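Long-range contact in glycosylation Associate Protein 1 (Streptococcus agalactiae serotype V, PDB 6OYC), which probably works with its partner Gap proteins in the glycosylation and accessory Sec export of surface proteins: residues 35-47 with 500-512. Numbering follows the deposited sequence.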
loop_
_atom_site.group_PDB
_atom_site.type_symbol
_atom_site.label_atom_id
_atom_site.label_comp_id
_atom_site.label_asym_id
_atom_site.label_seq_id
_atom_site.Cartn_x
_atom_site.Cartn_y
_atom_site.Cartn_z
ATOM N N ILE A 35 -5.826 6.207 -4.056
ATOM C CA ILE A 35 -6.936 5.573 -3.342
ATOM C C ILE A 35 -7.758 6.632 -2.626
ATOM O O ILE A 35 -8.989 6.683 -2.733
ATOM C CB ILE A 35 -6.413 4.524 -2.342
ATOM C CG1 ILE A 35 -5.533 3.465 -3.029
ATOM C CG2 ILE A 35 -7.585 3.954 -1.519
ATOM C CD1 ILE A 35 -6.292 2.484 -3.841
ATOM N N ASN A 36 -7.076 7.486 -1.872
ATOM C CA ASN A 36 -7.765 8.508 -1.105
ATOM C C ASN A 36 -8.597 9.406 -2.014
ATOM O O ASN A 36 -9.761 9.701 -1.713
ATOM C CB ASN A 36 -6.732 9.305 -0.315
ATOM C CG ASN A 36 -7.295 10.574 0.236
ATOM O OD1 ASN A 36 -7.354 11.594 -0.460
ATOM N ND2 ASN A 36 -7.747 10.521 1.485
ATOM N N GLN A 37 -8.028 9.808 -3.159
ATOM C CA GLN A 37 -8.712 10.750 -4.039
ATOM C C GLN A 37 -9.854 10.087 -4.792
ATOM O O GLN A 37 -10.900 10.707 -5.007
ATOM C CB GLN A 37 -7.715 11.383 -5.016
ATOM C CG GLN A 37 -6.791 12.367 -4.312
ATOM C CD GLN A 37 -5.477 12.590 -5.025
ATOM O OE1 GLN A 37 -5.350 12.331 -6.226
ATOM N NE2 GLN A 37 -4.488 13.091 -4.289
ATOM N N MET A 38 -9.681 8.838 -5.220
ATOM C CA MET A 38 -10.792 8.224 -5.940
ATOM C C MET A 38 -11.978 7.964 -5.026
ATOM O O MET A 38 -13.128 8.050 -5.472
ATOM C CB MET A 38 -10.370 6.921 -6.591
ATOM C CG MET A 38 -11.495 6.330 -7.421
ATOM S SD MET A 38 -10.821 5.459 -8.830
ATOM C CE MET A 38 -9.193 5.187 -8.148
ATOM N N LYS A 39 -11.717 7.640 -3.756
ATOM C CA LYS A 39 -12.797 7.437 -2.802
ATOM C C LYS A 39 -13.622 8.706 -2.641
ATOM O O LYS A 39 -14.854 8.660 -2.676
ATOM C CB LYS A 39 -12.235 6.985 -1.449
ATOM C CG LYS A 39 -11.779 5.523 -1.384
ATOM C CD LYS A 39 -12.862 4.596 -0.804
ATOM C CE LYS A 39 -13.954 4.318 -1.827
ATOM N NZ LYS A 39 -14.746 3.081 -1.585
ATOM N N MET A 40 -12.957 9.854 -2.477
ATOM C CA MET A 40 -13.693 11.085 -2.220
ATOM C C MET A 40 -14.385 11.602 -3.472
ATOM O O MET A 40 -15.453 12.222 -3.372
ATOM C CB MET A 40 -12.773 12.152 -1.636
ATOM C CG MET A 40 -11.605 12.520 -2.488
ATOM S SD MET A 40 -11.171 14.242 -2.155
ATOM C CE MET A 40 -10.063 14.101 -0.777
ATOM N N PHE A 41 -13.816 11.356 -4.654
ATOM C CA PHE A 41 -14.578 11.653 -5.859
ATOM C C PHE A 41 -15.798 10.752 -5.958
ATOM O O PHE A 41 -16.844 11.185 -6.452
ATOM C CB PHE A 41 -13.695 11.530 -7.103
ATOM C CG PHE A 41 -12.900 12.766 -7.381
ATOM C CD1 PHE A 41 -11.927 13.182 -6.495
ATOM C CD2 PHE A 41 -13.161 13.545 -8.498
ATOM C CE1 PHE A 41 -11.210 14.335 -6.725
ATOM C CE2 PHE A 41 -12.447 14.707 -8.736
ATOM C CZ PHE A 41 -11.464 15.100 -7.859
ATOM N N ASP A 42 -15.684 9.509 -5.474
ATOM C CA ASP A 42 -16.826 8.597 -5.421
ATOM C C ASP A 42 -17.885 9.099 -4.446
ATOM O O ASP A 42 -19.065 9.215 -4.801
ATOM C CB ASP A 42 -16.364 7.192 -5.008
ATOM C CG ASP A 42 -15.821 6.382 -6.177
ATOM O OD1 ASP A 42 -15.712 6.949 -7.286
ATOM O OD2 ASP A 42 -15.511 5.183 -5.988
ATOM N N TYR A 43 -17.480 9.366 -3.199
ATOM C CA TYR A 43 -18.359 9.995 -2.219
ATOM C C TYR A 43 -19.014 11.242 -2.788
ATOM O O TYR A 43 -20.154 11.568 -2.429
ATOM C CB TYR A 43 -17.572 10.379 -0.961
ATOM C CG TYR A 43 -17.064 9.223 -0.130
ATOM C CD1 TYR A 43 -17.729 8.001 -0.118
ATOM C CD2 TYR A 43 -15.925 9.356 0.654
ATOM C CE1 TYR A 43 -17.269 6.941 0.652
ATOM C CE2 TYR A 43 -15.449 8.304 1.412
ATOM C CZ TYR A 43 -16.129 7.103 1.413
ATOM O OH TYR A 43 -15.676 6.058 2.175
ATOM N N ALA A 44 -18.301 11.963 -3.661
ATOM C CA ALA A 44 -18.801 13.197 -4.238
ATOM C C ALA A 44 -19.650 12.950 -5.468
ATOM O O ALA A 44 -20.151 13.913 -6.056
ATOM C CB ALA A 44 -17.642 14.132 -4.589
ATOM N N GLY A 45 -19.808 11.694 -5.880
ATOM C CA GLY A 45 -20.649 11.390 -7.022
ATOM C C GLY A 45 -20.061 11.697 -8.382
ATOM O O GLY A 45 -20.807 11.712 -9.365
ATOM N N LYS A 46 -18.753 11.919 -8.488
ATOM C CA LYS A 46 -18.145 12.177 -9.788
ATOM C C LYS A 46 -17.950 10.887 -10.577
ATOM O O LYS A 46 -17.735 9.809 -10.017
ATOM C CB LYS A 46 -16.801 12.887 -9.623
ATOM C CG LYS A 46 -16.894 14.171 -8.806
ATOM C CD LYS A 46 -18.127 14.966 -9.208
ATOM C CE LYS A 46 -17.866 16.449 -9.171
ATOM N NZ LYS A 46 -18.514 17.114 -8.023
ATOM N N GLU A 47 -18.045 11.008 -11.892
ATOM C CA GLU A 47 -17.716 9.911 -12.787
ATOM C C GLU A 47 -16.201 9.824 -12.913
ATOM O O GLU A 47 -15.534 10.832 -13.152
ATOM C CB GLU A 47 -18.364 10.140 -14.154
ATOM C CG GLU A 47 -19.086 8.930 -14.735
ATOM C CD GLU A 47 -20.247 8.443 -13.871
ATOM O OE1 GLU A 47 -20.208 7.270 -13.435
ATOM O OE2 GLU A 47 -21.203 9.222 -13.632
ATOM N N ASP A 500 -14.867 17.133 5.855
ATOM C CA ASP A 500 -14.419 17.913 4.707
ATOM C C ASP A 500 -14.105 17.010 3.523
ATOM O O ASP A 500 -14.088 17.475 2.378
ATOM C CB ASP A 500 -13.188 18.750 5.071
ATOM C CG ASP A 500 -13.362 19.508 6.375
ATOM O OD1 ASP A 500 -12.350 19.735 7.078
ATOM O OD2 ASP A 500 -14.515 19.875 6.699
ATOM N N TYR A 501 -13.893 15.724 3.795
ATOM C CA TYR A 501 -13.515 14.675 2.862
ATOM C C TYR A 501 -14.694 13.813 2.422
ATOM O O TYR A 501 -14.772 13.438 1.254
ATOM C CB TYR A 501 -12.436 13.809 3.529
ATOM C CG TYR A 501 -12.043 12.543 2.814
ATOM C CD1 TYR A 501 -12.653 11.327 3.111
ATOM C CD2 TYR A 501 -11.035 12.556 1.867
ATOM C CE1 TYR A 501 -12.277 10.168 2.459
ATOM C CE2 TYR A 501 -10.656 11.406 1.206
ATOM C CZ TYR A 501 -11.269 10.214 1.515
ATOM O OH TYR A 501 -10.866 9.084 0.856
ATOM N N THR A 502 -15.618 13.476 3.328
ATOM C CA THR A 502 -16.814 12.740 2.917
ATOM C C THR A 502 -17.887 13.648 2.329
ATOM O O THR A 502 -18.705 13.187 1.528
ATOM C CB THR A 502 -17.422 11.973 4.090
ATOM O OG1 THR A 502 -17.277 12.737 5.292
ATOM C CG2 THR A 502 -16.751 10.628 4.249
ATOM N N GLY A 503 -17.909 14.916 2.714
ATOM C CA GLY A 503 -18.980 15.821 2.381
ATOM C C GLY A 503 -18.910 16.446 1.015
ATOM O O GLY A 503 -19.877 17.093 0.608
ATOM N N GLY A 504 -17.798 16.279 0.298
ATOM C CA GLY A 504 -17.673 16.759 -1.059
ATOM C C GLY A 504 -17.090 18.144 -1.206
ATOM O O GLY A 504 -16.780 18.550 -2.333
ATOM N N GLN A 505 -16.910 18.874 -0.109
ATOM C CA GLN A 505 -16.456 20.256 -0.219
ATOM C C GLN A 505 -15.011 20.333 -0.694
ATOM O O GLN A 505 -14.655 21.223 -1.470
ATOM C CB GLN A 505 -16.625 20.972 1.116
ATOM C CG GLN A 505 -18.076 21.173 1.507
ATOM C CD GLN A 505 -18.600 20.054 2.381
ATOM O OE1 GLN A 505 -18.009 18.966 2.447
ATOM N NE2 GLN A 505 -19.728 20.304 3.045
ATOM N N LEU A 506 -14.169 19.416 -0.236
ATOM C CA LEU A 506 -12.794 19.366 -0.713
ATOM C C LEU A 506 -12.748 19.124 -2.221
ATOM O O LEU A 506 -12.033 19.821 -2.956
ATOM C CB LEU A 506 -12.036 18.278 0.053
ATOM C CG LEU A 506 -10.517 18.278 -0.040
ATOM C CD1 LEU A 506 -9.958 19.667 0.187
ATOM C CD2 LEU A 506 -9.954 17.298 0.964
ATOM N N VAL A 507 -13.532 18.149 -2.701
ATOM C CA VAL A 507 -13.562 17.834 -4.130
ATOM C C VAL A 507 -13.973 19.059 -4.933
ATOM O O VAL A 507 -13.369 19.386 -5.962
ATOM C CB VAL A 507 -14.511 16.653 -4.402
ATOM C CG1 VAL A 507 -14.819 16.554 -5.884
ATOM C CG2 VAL A 507 -13.911 15.352 -3.890
ATOM N N GLU A 508 -15.013 19.750 -4.473
ATOM C CA GLU A 508 -15.481 20.940 -5.169
ATOM C C GLU A 508 -14.440 22.053 -5.132
ATOM O O GLU A 508 -14.280 22.787 -6.111
ATOM C CB GLU A 508 -16.799 21.405 -4.558
ATOM C CG GLU A 508 -17.672 22.166 -5.527
ATOM C CD GLU A 508 -18.238 21.276 -6.619
ATOM O OE1 GLU A 508 -18.172 20.027 -6.477
ATOM O OE2 GLU A 508 -18.750 21.831 -7.620
ATOM N N ARG A 509 -13.715 22.189 -4.021
ATOM C CA ARG A 509 -12.634 23.174 -3.958
ATOM C C ARG A 509 -11.543 22.855 -4.974
ATOM O O ARG A 509 -11.070 23.743 -5.692
ATOM C CB ARG A 509 -12.056 23.232 -2.542
ATOM C CG ARG A 509 -10.860 24.173 -2.379
ATOM C CD ARG A 509 -10.588 24.466 -0.904
ATOM N NE ARG A 509 -11.748 25.087 -0.270
ATOM C CZ ARG A 509 -12.534 24.484 0.616
ATOM N NH1 ARG A 509 -12.284 23.235 0.995
ATOM N NH2 ARG A 509 -13.572 25.134 1.128
ATOM N N ILE A 510 -11.125 21.586 -5.036
ATOM C CA ILE A 510 -10.153 21.155 -6.038
ATOM C C ILE A 510 -10.668 21.474 -7.431
ATOM O O ILE A 510 -9.966 22.076 -8.250
ATOM C CB ILE A 510 -9.853 19.648 -5.888
ATOM C CG1 ILE A 510 -9.165 19.364 -4.557
ATOM C CG2 ILE A 510 -8.985 19.145 -7.034
ATOM C CD1 ILE A 510 -9.188 17.900 -4.188
ATOM N N ILE A 511 -11.922 21.112 -7.696
ATOM C CA ILE A 511 -12.470 21.187 -9.049
ATOM C C ILE A 511 -12.583 22.631 -9.519
ATOM O O ILE A 511 -12.284 22.943 -10.678
ATOM C CB ILE A 511 -13.835 20.486 -9.105
ATOM C CG1 ILE A 511 -13.650 18.974 -9.122
ATOM C CG2 ILE A 511 -14.605 20.911 -10.340
ATOM C CD1 ILE A 511 -14.946 18.252 -8.983
ATOM N N ASN A 512 -13.061 23.524 -8.652
ATOM C CA ASN A 512 -13.305 24.911 -9.043
ATOM C C ASN A 512 -12.089 25.803 -8.854
ATOM O O ASN A 512 -12.181 27.004 -9.118
ATOM C CB ASN A 512 -14.499 25.497 -8.268
ATOM C CG ASN A 512 -15.820 24.797 -8.601
ATOM O OD1 ASN A 512 -16.620 24.492 -7.710
ATOM N ND2 ASN A 512 -16.047 24.532 -9.888
#
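Tyr501 OH donates a hydrogen bond to Asn36 O, 2.9 Å away. The donor lies in the carbonyl plane, on a lone pair, at a C=O...O angle of 122°. The same oxygen also accepts the helical bond from Met40 N, so two donors share it. Asn36 ND2 passes close to the Tyr501 ring, but its hydrogen bond goes to Phe303 O. Tyr501 CG is anti to the backbone N (chi1 171°), and the ring extends to helix 33-43. Met40 covers one face of that ring, with CB 4.0 Å from the centroid. Its chain then bends, and CE touches Leu506 CD2. The sulfur makes an oblique Met-aromatic contact with Tyr501, and Met40 SD lies 3.4 Å from Val507 CG2. Tyr501 CE1 lies at the edge of the Tyr43 ring, in that ring's plane. Tyr43 OH is satisfied by Thr305 OG1.

The protein has the two parallel-sheet domains of a GT-B-like fold. Here the C-terminal helices return from the second domain and pack on helix 33-43 of the first. The axes of helix 505-512 and of 35-43 cross at -102°, with a closest approach of 9.4 Å. Gly503 and Gly504 link the two C-terminal helices; Gly504 has positive phi and is the N-cap residue of helix 505-512. Ala44 CB sits 4.4 Å from Gly504 CA. Helix 33-43 ends in a Schellman motif at Gly45: Gly45 N bonds to Asp42 O, and Lys46 N to Phe41 O.

Val507 CG1 lies almost on the normal of the Phe41 ring, 4.1 Å from its centroid, in a CH-pi contact. Phe2 and Phe4 of strand 2-5 meet the same ring edge-to-face. Lys46 CE and Ile511 CD1 meet tip to tip. Lys46 NZ makes a salt bridge with Glu508 OE1, a weak hydrogen bond at 3.3 Å.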